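Local coordinates for protein CopN (Chlamydia pneumoniae, PDB 4NRH) that probably acts as a type III secretion gatekeeper that, in complex with its chaperone Scc3, directs the secretion of translocator proteins, at residues A[126-131]-A[148-153]; A[153-158]-A[194-199]; A[200-205]-A[228-233]; A[237-240]-A[245-248]. One frame throughout, in Å; residues are numbered along the deposited sequence.

Contact 1. Residues A[126-131]-A[148-153]; sequences RSLYLE and DRYTYQ
Glu131 OE1 takes the shortest polar bond, from Arg149 NH1 at 2.8 Å, while Arg149 NH2 reaches Glu131 OE2 at 3.0 Å. The guanidinium thus holds the carboxylate end-on with two nitrogens, one to each oxygen, and both bonds are nearly straight (161° and 170° at the hydrogens). Both oxygens lie close to the guanidinium plane, but the carboxylate is twisted 32° against it: OE1 is met from above its own plane, and OE2 on its syn side but also tilted out of that plane. Glu131 gets there with a fully extended chain, CG anti to the backbone N.

The ion pair joins helix 122-133 to Arg149, where helix 139-149 gives out, within the all-helical HrpJ-like region and just before the chain turns into helix 152-172. Thr151 is the N-cap of that next helix.

Next to the salt bridge, one turn earlier on the helix, sits Leu128, whose two methyls divide the work. CD1 lies 3.5 Å from Arg149 NH1, approaching the guanidinium obliquely; CD2 lies 4.1 Å from Tyr150 CE2 and 3.7 Å from Tyr150 OH. Leu128 and Tyr150 reach for each other from opposite directions, and Leu128 also packs on Val158 of helix 152-172.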
loop_
_atom_site.group_PDB
_atom_site.type_symbol
_atom_site.label_atom_id
_atom_site.label_comp_id
_atom_site.label_asym_id
_atom_site.label_seq_id
_atom_site.Cartn_x
_atom_site.Cartn_y
_atom_site.Cartn_z
ATOM N N ARG A 126 -4.332 16.037 15.286
ATOM C CA ARG A 126 -3.602 17.096 14.593
ATOM C C ARG A 126 -2.162 17.175 15.083
ATOM O O ARG A 126 -1.243 17.422 14.302
ATOM C CB ARG A 126 -4.291 18.450 14.778
ATOM C CG ARG A 126 -5.644 18.550 14.104
ATOM C CD ARG A 126 -6.153 19.982 14.067
ATOM N NE ARG A 126 -6.368 20.550 15.395
ATOM C CZ ARG A 126 -7.501 20.437 16.081
ATOM N NH1 ARG A 126 -8.523 19.767 15.567
ATOM N NH2 ARG A 126 -7.612 20.990 17.282
ATOM N N SER A 127 -1.973 16.968 16.381
ATOM C CA SER A 127 -0.637 16.926 16.959
ATOM C C SER A 127 0.168 15.768 16.371
ATOM O O SER A 127 1.339 15.927 16.028
ATOM C CB SER A 127 -0.714 16.802 18.482
ATOM O OG SER A 127 0.580 16.725 19.053
ATOM N N LEU A 128 -0.470 14.606 16.264
ATOM C CA LEU A 128 0.160 13.440 15.652
ATOM C C LEU A 128 0.531 13.684 14.192
ATOM O O LEU A 128 1.649 13.384 13.772
ATOM C CB LEU A 128 -0.754 12.219 15.750
ATOM C CG LEU A 128 -0.220 10.983 15.023
ATOM C CD1 LEU A 128 0.956 10.381 15.778
ATOM C CD2 LEU A 128 -1.317 9.956 14.821
ATOM N N TYR A 129 -0.413 14.219 13.420
ATOM C CA TYR A 129 -0.170 14.521 12.012
ATOM C C TYR A 129 1.026 15.451 11.844
ATOM O O TYR A 129 1.883 15.228 10.987
ATOM C CB TYR A 129 -1.407 15.146 11.362
ATOM C CG TYR A 129 -1.203 15.471 9.898
ATOM C CD1 TYR A 129 -1.342 14.491 8.925
ATOM C CD2 TYR A 129 -0.856 16.753 9.492
ATOM C CE1 TYR A 129 -1.148 14.780 7.589
ATOM C CE2 TYR A 129 -0.660 17.053 8.158
ATOM C CZ TYR A 129 -0.807 16.062 7.210
ATOM O OH TYR A 129 -0.614 16.353 5.880
ATOM N N LEU A 130 1.071 16.499 12.662
ATOM C CA LEU A 130 2.171 17.455 12.631
ATOM C C LEU A 130 3.501 16.776 12.946
ATOM O O LEU A 130 4.516 17.067 12.318
ATOM C CB LEU A 130 1.912 18.602 13.612
ATOM C CG LEU A 130 1.426 19.915 12.992
ATOM C CD1 LEU A 130 0.285 19.669 12.014
ATOM C CD2 LEU A 130 1.006 20.899 14.071
ATOM N N GLU A 131 3.490 15.879 13.927
ATOM C CA GLU A 131 4.693 15.138 14.296
ATOM C C GLU A 131 5.141 14.184 13.190
ATOM O O GLU A 131 6.326 14.108 12.866
ATOM C CB GLU A 131 4.467 14.357 15.593
ATOM C CG GLU A 131 5.658 13.506 16.009
ATOM C CD GLU A 131 5.418 12.746 17.299
ATOM O OE1 GLU A 131 4.312 12.866 17.867
ATOM O OE2 GLU A 131 6.337 12.027 17.744
ATOM N N ASP A 148 2.734 2.769 21.008
ATOM C CA ASP A 148 2.641 3.236 22.387
ATOM C C ASP A 148 1.355 4.014 22.643
ATOM O O ASP A 148 0.867 4.066 23.773
ATOM C CB ASP A 148 3.848 4.109 22.739
ATOM C CG ASP A 148 5.166 3.409 22.486
ATOM O OD1 ASP A 148 5.237 2.179 22.695
ATOM O OD2 ASP A 148 6.132 4.090 22.085
ATOM N N ARG A 149 0.813 4.619 21.591
ATOM C CA ARG A 149 -0.304 5.548 21.732
ATOM C C ARG A 149 -1.676 4.934 21.462
ATOM O O ARG A 149 -2.676 5.383 22.023
ATOM C CB ARG A 149 -0.088 6.745 20.803
ATOM C CG ARG A 149 1.154 7.551 21.142
ATOM C CD ARG A 149 1.491 8.561 20.059
ATOM N NE ARG A 149 2.934 8.769 19.956
ATOM C CZ ARG A 149 3.496 9.795 19.327
ATOM N NH1 ARG A 149 2.735 10.708 18.742
ATOM N NH2 ARG A 149 4.817 9.905 19.284
ATOM N N TYR A 150 -1.731 3.916 20.609
ATOM C CA TYR A 150 -3.019 3.386 20.174
ATOM C C TYR A 150 -3.120 1.868 20.239
ATOM O O TYR A 150 -2.115 1.158 20.180
ATOM C CB TYR A 150 -3.315 3.833 18.740
ATOM C CG TYR A 150 -3.281 5.328 18.540
ATOM C CD1 TYR A 150 -4.355 6.121 18.918
ATOM C CD2 TYR A 150 -2.176 5.947 17.971
ATOM C CE1 TYR A 150 -4.330 7.491 18.737
ATOM C CE2 TYR A 150 -2.141 7.317 17.785
ATOM C CZ TYR A 150 -3.221 8.084 18.171
ATOM O OH TYR A 150 -3.193 9.447 17.990
ATOM N N THR A 151 -4.351 1.382 20.362
ATOM C CA THR A 151 -4.632 -0.030 20.166
ATOM C C THR A 151 -4.449 -0.336 18.685
ATOM O O THR A 151 -4.538 0.561 17.847
ATOM C CB THR A 151 -6.056 -0.405 20.605
ATOM O OG1 THR A 151 -7.007 0.338 19.830
ATOM C CG2 THR A 151 -6.261 -0.104 22.086
ATOM N N TYR A 152 -4.202 -1.600 18.360
ATOM C CA TYR A 152 -3.978 -1.994 16.975
ATOM C C TYR A 152 -5.206 -1.776 16.091
ATOM O O TYR A 152 -5.069 -1.390 14.931
ATOM C CB TYR A 152 -3.515 -3.452 16.911
ATOM C CG TYR A 152 -2.082 -3.620 17.366
ATOM C CD1 TYR A 152 -1.028 -3.349 16.504
ATOM C CD2 TYR A 152 -1.782 -4.026 18.660
ATOM C CE1 TYR A 152 0.283 -3.486 16.913
ATOM C CE2 TYR A 152 -0.470 -4.168 19.079
ATOM C CZ TYR A 152 0.557 -3.897 18.199
ATOM O OH TYR A 152 1.864 -4.035 18.603
ATOM N N GLN A 153 -6.399 -2.018 16.627
ATOM C CA GLN A 153 -7.618 -1.818 15.846
ATOM C C GLN A 153 -7.860 -0.339 15.543
ATOM O O GLN A 153 -8.457 0.002 14.521
ATOM C CB GLN A 153 -8.840 -2.410 16.556
ATOM C CG GLN A 153 -9.142 -1.825 17.922
ATOM C CD GLN A 153 -10.436 -2.363 18.502
ATOM O OE1 GLN A 153 -11.506 -2.202 17.914
ATOM N NE2 GLN A 153 -10.346 -3.009 19.656
#

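Contact 2. Residues A[153-158]-A[194-199]; sequences QDMAIV and AVLTSY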
loop_
_atom_site.group_PDB
_atom_site.type_symbol
_atom_site.label_atom_id
_atom_site.label_comp_id
_atom_site.label_asym_id
_atom_site.label_seq_id
_atom_site.Cartn_x
_atom_site.Cartn_y
_atom_site.Cartn_z
ATOM N N GLN A 153 -6.399 -2.018 16.627
ATOM C CA GLN A 153 -7.618 -1.818 15.846
ATOM C C GLN A 153 -7.860 -0.339 15.543
ATOM O O GLN A 153 -8.457 0.002 14.521
ATOM C CB GLN A 153 -8.840 -2.410 16.556
ATOM C CG GLN A 153 -9.142 -1.825 17.922
ATOM C CD GLN A 153 -10.436 -2.363 18.502
ATOM O OE1 GLN A 153 -11.506 -2.202 17.914
ATOM N NE2 GLN A 153 -10.346 -3.009 19.656
ATOM N N ASP A 154 -7.399 0.539 16.430
ATOM C CA ASP A 154 -7.514 1.977 16.204
ATOM C C ASP A 154 -6.502 2.476 15.179
ATOM O O ASP A 154 -6.732 3.488 14.520
ATOM C CB ASP A 154 -7.340 2.748 17.516
ATOM C CG ASP A 154 -8.592 2.731 18.373
ATOM O OD1 ASP A 154 -9.653 2.311 17.865
ATOM O OD2 ASP A 154 -8.516 3.145 19.549
ATOM N N MET A 155 -5.389 1.761 15.045
ATOM C CA MET A 155 -4.298 2.185 14.170
ATOM C C MET A 155 -4.721 2.293 12.707
ATOM O O MET A 155 -4.214 3.140 11.971
ATOM C CB MET A 155 -3.116 1.222 14.286
ATOM C CG MET A 155 -2.392 1.276 15.616
ATOM S SD MET A 155 -0.931 0.221 15.638
ATOM C CE MET A 155 -0.631 0.098 17.398
ATOM N N ALA A 156 -5.647 1.435 12.293
ATOM C CA ALA A 156 -6.135 1.441 10.918
ATOM C C ALA A 156 -6.821 2.763 10.581
ATOM O O ALA A 156 -6.534 3.376 9.553
ATOM C CB ALA A 156 -7.082 0.276 10.687
ATOM N N ILE A 157 -7.726 3.195 11.453
ATOM C CA ILE A 157 -8.417 4.467 11.280
ATOM C C ILE A 157 -7.431 5.632 11.350
ATOM O O ILE A 157 -7.503 6.569 10.553
ATOM C CB ILE A 157 -9.521 4.652 12.339
ATOM C CG1 ILE A 157 -10.646 3.640 12.113
ATOM C CG2 ILE A 157 -10.074 6.068 12.307
ATOM C CD1 ILE A 157 -11.692 3.638 13.204
ATOM N N VAL A 158 -6.504 5.557 12.301
ATOM C CA VAL A 158 -5.479 6.583 12.463
ATOM C C VAL A 158 -4.606 6.693 11.213
ATOM O O VAL A 158 -4.277 7.793 10.769
ATOM C CB VAL A 158 -4.588 6.296 13.689
ATOM C CG1 VAL A 158 -3.434 7.279 13.755
ATOM C CG2 VAL A 158 -5.409 6.345 14.972
ATOM N N ALA A 194 -0.125 -1.981 5.361
ATOM C CA ALA A 194 0.103 -3.366 4.964
ATOM C C ALA A 194 0.559 -4.190 6.163
ATOM O O ALA A 194 0.072 -5.298 6.393
ATOM C CB ALA A 194 1.128 -3.439 3.842
ATOM N N VAL A 195 1.502 -3.637 6.920
ATOM C CA VAL A 195 2.001 -4.268 8.137
ATOM C C VAL A 195 0.877 -4.501 9.149
ATOM O O VAL A 195 0.816 -5.550 9.793
ATOM C CB VAL A 195 3.117 -3.415 8.782
ATOM C CG1 VAL A 195 3.422 -3.893 10.193
ATOM C CG2 VAL A 195 4.371 -3.453 7.923
ATOM N N LEU A 196 -0.022 -3.527 9.264
ATOM C CA LEU A 196 -1.142 -3.611 10.199
ATOM C C LEU A 196 -2.073 -4.790 9.918
ATOM O O LEU A 196 -2.682 -5.335 10.838
ATOM C CB LEU A 196 -1.948 -2.309 10.181
ATOM C CG LEU A 196 -1.315 -1.104 10.880
ATOM C CD1 LEU A 196 -2.170 0.135 10.685
ATOM C CD2 LEU A 196 -1.115 -1.395 12.358
ATOM N N THR A 197 -2.194 -5.171 8.650
ATOM C CA THR A 197 -3.047 -6.295 8.271
ATOM C C THR A 197 -2.589 -7.590 8.935
ATOM O O THR A 197 -3.408 -8.439 9.287
ATOM C CB THR A 197 -3.080 -6.498 6.745
ATOM O OG1 THR A 197 -1.775 -6.867 6.281
ATOM C CG2 THR A 197 -3.524 -5.222 6.044
ATOM N N SER A 198 -1.277 -7.738 9.099
ATOM C CA SER A 198 -0.718 -8.911 9.760
ATOM C C SER A 198 -1.099 -8.942 11.235
ATOM O O SER A 198 -1.582 -9.955 11.736
ATOM C CB SER A 198 0.803 -8.939 9.617
ATOM O OG SER A 198 1.187 -8.965 8.257
ATOM N N TYR A 199 -0.872 -7.827 11.924
ATOM C CA TYR A 199 -1.241 -7.704 13.330
ATOM C C TYR A 199 -2.731 -7.958 13.519
ATOM O O TYR A 199 -3.139 -8.625 14.466
ATOM C CB TYR A 199 -0.862 -6.326 13.875
ATOM C CG TYR A 199 0.622 -6.150 14.112
ATOM C CD1 TYR A 199 1.466 -5.726 13.093
ATOM C CD2 TYR A 199 1.180 -6.409 15.357
ATOM C CE1 TYR A 199 2.823 -5.563 13.309
ATOM C CE2 TYR A 199 2.533 -6.248 15.584
ATOM C CZ TYR A 199 3.349 -5.826 14.558
ATOM O OH TYR A 199 4.698 -5.668 14.784
#
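Leu196 and Met155 carry this contact, which is van der Waals packing throughout. Leu196 is directed toward helix 152-172 and its side chain meets Met155 at about a right angle, with both methyls in use. Its CD2 lies 3.7 Å from Met155 SD and 3.8 Å from Met155 CB, so this one methyl sits against both the root of the methionine and its sulfur. The Met155 chain is extended beyond CG (chi2 -175°), which carries its end past the leucine and away from helix 179-215; Met155 also packs on Leu146 of helix 139-149.

Side chain against backbone is the second kind of packing. Leu196 CD1 rests on the main chain of the opposing helix, 4.0 Å from Ala156 N and 3.9 Å from Met155 O. With only a methyl at Ala156, the backbones come close, CA of Ala156 lying 7.1 Å from CA of Leu196.

Some polar groups find partners nearby: Ser198 OG bonds to His234 NE2, and Ala156 O accepts from Ser159 OG and Ser160 OG.

The contact is plain helix-helix packing between the start of helix 152-172 and the middle of the long helix 179-215. On one flank Tyr199 and Val195 touch both helix 139-149 and helix 226-237; on another the chaperone chain comes in, its Lys22 packing on Ala156 and its Glu23 on Ala194 and Thr197.

Contact 3. Residues A[200-205]-A[228-233]; sequences DYFESR and KVAESY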
loop_
_atom_site.group_PDB
_atom_site.type_symbol
_atom_site.label_atom_id
_atom_site.label_comp_id
_atom_site.label_asym_id
_atom_site.label_seq_id
_atom_site.Cartn_x
_atom_site.Cartn_y
_atom_site.Cartn_z
ATOM N N ASP A 200 -3.537 -7.423 12.607
ATOM C CA ASP A 200 -4.979 -7.632 12.639
ATOM C C ASP A 200 -5.313 -9.108 12.457
ATOM O O ASP A 200 -6.181 -9.649 13.145
ATOM C CB ASP A 200 -5.670 -6.797 11.559
ATOM C CG ASP A 200 -7.165 -7.056 11.486
ATOM O OD1 ASP A 200 -7.572 -8.018 10.798
ATOM O OD2 ASP A 200 -7.934 -6.299 12.115
ATOM N N TYR A 201 -4.620 -9.752 11.525
ATOM C CA TYR A 201 -4.844 -11.163 11.241
ATOM C C TYR A 201 -4.486 -12.044 12.434
ATOM O O TYR A 201 -5.284 -12.877 12.859
ATOM C CB TYR A 201 -4.037 -11.595 10.013
ATOM C CG TYR A 201 -4.183 -13.059 9.669
ATOM C CD1 TYR A 201 -5.378 -13.555 9.162
ATOM C CD2 TYR A 201 -3.131 -13.947 9.852
ATOM C CE1 TYR A 201 -5.520 -14.891 8.847
ATOM C CE2 TYR A 201 -3.264 -15.287 9.537
ATOM C CZ TYR A 201 -4.461 -15.752 9.035
ATOM O OH TYR A 201 -4.606 -17.082 8.719
ATOM N N PHE A 202 -3.294 -11.843 12.983
ATOM C CA PHE A 202 -2.814 -12.673 14.084
ATOM C C PHE A 202 -3.560 -12.420 15.391
ATOM O O PHE A 202 -3.748 -13.341 16.183
ATOM C CB PHE A 202 -1.312 -12.464 14.283
ATOM C CG PHE A 202 -0.477 -12.997 13.153
ATOM C CD1 PHE A 202 -0.602 -14.316 12.748
ATOM C CD2 PHE A 202 0.424 -12.182 12.492
ATOM C CE1 PHE A 202 0.159 -14.812 11.708
ATOM C CE2 PHE A 202 1.187 -12.671 11.452
ATOM C CZ PHE A 202 1.056 -13.989 11.059
ATOM N N GLU A 203 -3.983 -11.179 15.619
ATOM C CA GLU A 203 -4.727 -10.841 16.832
ATOM C C GLU A 203 -5.999 -11.675 16.943
ATOM O O GLU A 203 -6.419 -12.049 18.037
ATOM C CB GLU A 203 -5.075 -9.350 16.863
ATOM C CG GLU A 203 -5.865 -8.927 18.095
ATOM C CD GLU A 203 -6.033 -7.425 18.196
ATOM O OE1 GLU A 203 -6.050 -6.753 17.144
ATOM O OE2 GLU A 203 -6.155 -6.916 19.331
ATOM N N SER A 204 -6.610 -11.957 15.798
ATOM C CA SER A 204 -7.811 -12.779 15.748
ATOM C C SER A 204 -7.499 -14.275 15.819
ATOM O O SER A 204 -8.132 -15.013 16.574
ATOM C CB SER A 204 -8.604 -12.473 14.475
ATOM O OG SER A 204 -9.466 -13.545 14.138
ATOM N N ARG A 205 -6.524 -14.716 15.030
ATOM C CA ARG A 205 -6.274 -16.145 14.845
ATOM C C ARG A 205 -5.452 -16.802 15.960
ATOM O O ARG A 205 -5.689 -17.961 16.299
ATOM C CB ARG A 205 -5.575 -16.383 13.504
ATOM C CG ARG A 205 -6.271 -15.759 12.302
ATOM C CD ARG A 205 -7.698 -16.252 12.142
ATOM N NE ARG A 205 -7.792 -17.707 12.212
ATOM C CZ ARG A 205 -8.938 -18.378 12.254
ATOM N NH1 ARG A 205 -10.092 -17.724 12.224
ATOM N NH2 ARG A 205 -8.932 -19.702 12.318
ATOM N N LYS A 228 4.164 -10.970 19.183
ATOM C CA LYS A 228 5.361 -11.782 18.994
ATOM C C LYS A 228 5.276 -12.584 17.700
ATOM O O LYS A 228 6.244 -12.667 16.944
ATOM C CB LYS A 228 5.567 -12.721 20.183
ATOM C CG LYS A 228 6.273 -12.085 21.370
ATOM C CD LYS A 228 7.695 -11.685 21.014
ATOM C CE LYS A 228 8.470 -11.243 22.245
ATOM N NZ LYS A 228 9.879 -10.887 21.917
ATOM N N VAL A 229 4.113 -13.181 17.460
ATOM C CA VAL A 229 3.883 -13.976 16.259
ATOM C C VAL A 229 3.966 -13.110 15.004
ATOM O O VAL A 229 4.548 -13.515 13.996
ATOM C CB VAL A 229 2.511 -14.681 16.306
ATOM C CG1 VAL A 229 2.270 -15.467 15.029
ATOM C CG2 VAL A 229 2.422 -15.594 17.520
ATOM N N ALA A 230 3.388 -11.914 15.076
ATOM C CA ALA A 230 3.409 -10.979 13.955
ATOM C C ALA A 230 4.827 -10.534 13.618
ATOM O O ALA A 230 5.179 -10.390 12.448
ATOM C CB ALA A 230 2.537 -9.768 14.261
ATOM N N GLU A 231 5.638 -10.315 14.648
ATOM C CA GLU A 231 7.024 -9.906 14.450
ATOM C C GLU A 231 7.850 -11.030 13.830
ATOM O O GLU A 231 8.749 -10.778 13.030
ATOM C CB GLU A 231 7.646 -9.451 15.772
ATOM C CG GLU A 231 7.130 -8.103 16.258
ATOM C CD GLU A 231 7.515 -7.807 17.696
ATOM O OE1 GLU A 231 7.959 -8.737 18.401
ATOM O OE2 GLU A 231 7.372 -6.641 18.121
ATOM N N SER A 232 7.544 -12.268 14.206
ATOM C CA SER A 232 8.221 -13.428 13.634
ATOM C C SER A 232 7.848 -13.574 12.163
ATOM O O SER A 232 8.701 -13.846 11.320
ATOM C CB SER A 232 7.862 -14.704 14.402
ATOM O OG SER A 232 8.504 -14.740 15.665
ATOM N N TYR A 233 6.563 -13.393 11.876
ATOM C CA TYR A 233 6.037 -13.434 10.514
ATOM C C TYR A 233 6.764 -12.439 9.614
ATOM O O TYR A 233 7.161 -12.770 8.497
ATOM C CB TYR A 233 4.533 -13.152 10.529
ATOM C CG TYR A 233 3.853 -13.193 9.179
ATOM C CD1 TYR A 233 3.856 -14.349 8.408
ATOM C CD2 TYR A 233 3.179 -12.082 8.688
ATOM C CE1 TYR A 233 3.225 -14.390 7.177
ATOM C CE2 TYR A 233 2.543 -12.113 7.463
ATOM C CZ TYR A 233 2.568 -13.268 6.710
ATOM O OH TYR A 233 1.937 -13.297 5.487
#
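Phe202 is the side chain around which the contact is built: its ring reaches from helix 200-205 into the groove formed by Val229, Ala230 and, one turn on, Tyr233 of helix 228-233. With CG anti to its carbonyl carbon, the ring leans across to the other helix and presents a different part of itself to each partner.

One face is taken by Val229, whose CG1 stands 4.0 Å from the ring centroid and 19° off the normal, a CH-pi contact. The valine turns this methyl inward by placing it anti to its backbone N. From within the same helix as Phe202, Tyr201 CD2 lies over the opposite face, toward its rim, so the ring has a neighbour on each side.

The far edge of Phe202 runs into the face of Tyr233 in an offset edge-to-face pair, the centroids 5.1 Å apart and the planes at 77°. Phe202 CZ sits 3.5 Å from Tyr233 CG, near the root of the tyrosine ring and not over its middle. Tyr233 OH, at the other end, bonds to Thr276 OG1, which ties down the ring that receives the edge. Ala230 comes in obliquely, its CA 3.5 Å from Phe202 CD2.

The two segments run at 135° to each other, with axes 9.3 Å apart. Helix 259-272 closes in on Tyr201, Arg205 and Tyr233, while helix 244-255 covers Val229 and Ser232 through Leu254, all within the third helical domain.

Contact 4. Residues A[237-240]-A[245-248]; sequences INDK and SKVE
Lys246 and Asp239 form a salt bridge across the turn of a helix-loop-helix unit in the third helical domain: Asp239 stands in the loop that follows helix 226-237, and Lys246 lies on the first turn of helix 244-255. The stronger bond runs from Lys246 NZ to Asp239 OD2 at 2.9 Å, meeting that oxygen on its syn side, 20° out of the carboxylate plane. A weak second bond of 3.3 Å joins Lys246 NZ to Asp239 OD1, so the ammonium leans toward one oxygen instead of straddling the two evenly.

The lysine crosses the aspartate at about a right angle. Its chain bends at chi3 (-67°), and this bend brings the terminal methylenes alongside the carboxylate before NZ arrives: Lys246 CE is 3.3 Å from Asp239 OD2. Asp239 holds CG anti to its own backbone N (chi1 -172°), directing the acid toward the helix.

In the next shell the loop residue Phe241 serves both partners. Its carbonyl O accepts from Lys246 NZ and its N donates to Asp239 OD1, so the ion pair is bound to the main chain at both charged ends. Thr243 OG1 is hydrogen-bonded to Lys246 N at the start of the helix. The residues flanking Asp239 are also bonded to each other, Lys240 NZ lying 3.0 Å from Asn238 O, above the plane of that carbonyl.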
loop_
_atom_site.group_PDB
_atom_site.type_symbol
_atom_site.label_atom_id
_atom_site.label_comp_id
_atom_site.label_asym_id
_atom_site.label_seq_id
_atom_site.Cartn_x
_atom_site.Cartn_y
_atom_site.Cartn_z
ATOM N N ILE A 237 9.268 -12.989 6.507
ATOM C CA ILE A 237 8.985 -12.345 5.226
ATOM C C ILE A 237 10.167 -11.496 4.761
ATOM O O ILE A 237 10.521 -11.494 3.580
ATOM C CB ILE A 237 7.722 -11.458 5.307
ATOM C CG1 ILE A 237 6.464 -12.323 5.352
ATOM C CG2 ILE A 237 7.643 -10.507 4.123
ATOM C CD1 ILE A 237 5.185 -11.519 5.305
ATOM N N ASN A 238 10.795 -10.798 5.702
ATOM C CA ASN A 238 11.914 -9.917 5.387
ATOM C C ASN A 238 13.224 -10.677 5.195
ATOM O O ASN A 238 14.278 -10.072 4.989
ATOM C CB ASN A 238 12.078 -8.857 6.479
ATOM C CG ASN A 238 11.094 -7.711 6.330
ATOM O OD1 ASN A 238 11.409 -6.680 5.735
ATOM N ND2 ASN A 238 9.894 -7.887 6.869
ATOM N N ASP A 239 13.154 -12.003 5.263
ATOM C CA ASP A 239 14.299 -12.846 4.940
ATOM C C ASP A 239 14.270 -13.137 3.441
ATOM O O ASP A 239 13.405 -13.866 2.956
ATOM C CB ASP A 239 14.267 -14.143 5.755
ATOM C CG ASP A 239 15.536 -14.969 5.605
ATOM O OD1 ASP A 239 16.344 -14.695 4.694
ATOM O OD2 ASP A 239 15.726 -15.902 6.414
ATOM N N LYS A 240 15.221 -12.560 2.715
ATOM C CA LYS A 240 15.204 -12.608 1.256
ATOM C C LYS A 240 15.654 -13.957 0.690
ATOM O O LYS A 240 15.517 -14.207 -0.507
ATOM C CB LYS A 240 16.085 -11.488 0.696
ATOM C CG LYS A 240 15.785 -10.118 1.291
ATOM C CD LYS A 240 14.325 -9.734 1.108
ATOM C CE LYS A 240 14.084 -8.277 1.466
ATOM N NZ LYS A 240 14.441 -7.977 2.880
ATOM N N SER A 245 14.527 -24.819 7.118
ATOM C CA SER A 245 15.222 -24.861 8.400
ATOM C C SER A 245 15.049 -23.573 9.200
ATOM O O SER A 245 14.721 -23.611 10.386
ATOM C CB SER A 245 16.709 -25.141 8.185
ATOM O OG SER A 245 16.910 -26.447 7.675
ATOM N N LYS A 246 15.277 -22.437 8.548
ATOM C CA LYS A 246 15.188 -21.139 9.211
ATOM C C LYS A 246 13.764 -20.839 9.666
ATOM O O LYS A 246 13.550 -20.288 10.746
ATOM C CB LYS A 246 15.689 -20.030 8.285
ATOM C CG LYS A 246 17.202 -19.984 8.138
ATOM C CD LYS A 246 17.645 -18.761 7.354
ATOM C CE LYS A 246 17.181 -18.834 5.910
ATOM N NZ LYS A 246 17.664 -17.675 5.109
ATOM N N VAL A 247 12.793 -21.198 8.833
ATOM C CA VAL A 247 11.387 -20.998 9.161
ATOM C C VAL A 247 10.987 -21.866 10.352
ATOM O O VAL A 247 10.300 -21.405 11.266
ATOM C CB VAL A 247 10.476 -21.314 7.958
ATOM C CG1 VAL A 247 9.015 -21.318 8.378
ATOM C CG2 VAL A 247 10.709 -20.308 6.841
ATOM N N GLU A 248 11.428 -23.121 10.342
ATOM C CA GLU A 248 11.125 -24.048 11.429
ATOM C C GLU A 248 11.755 -23.585 12.739
ATOM O O GLU A 248 11.124 -23.646 13.795
ATOM C CB GLU A 248 11.610 -25.460 11.087
ATOM C CG GLU A 248 11.354 -26.480 12.186
ATOM C CD GLU A 248 11.906 -27.852 11.854
ATOM O OE1 GLU A 248 12.403 -28.038 10.723
ATOM O OE2 GLU A 248 11.848 -28.744 12.726
#

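Overall arrangement
The four contacts follow one another along an elongated, all-helical chain, each closing before the next opens. Contacts 1 and 2, with centres about 12 Å apart, share Gln153 and helix 152-172; Leu128 CD2 meets Val158 CG1 at 3.6 Å, and the Tyr152 ring lies nearly parallel to that of Tyr199. Contact 3 continues along helix 179-215, its centre about 12 Å from that of contact 2, where Tyr199 CE2 touches Ala230 CB at 3.8 Å. Contact 4 lies about 16 Å further, centre to centre, beyond the end of helix 226-237. The chaperone packs on contact 2 and does not touch contacts 1 and 4. The sodium site at Ala23, Asn26 and Ile29 belongs to the N-terminal part.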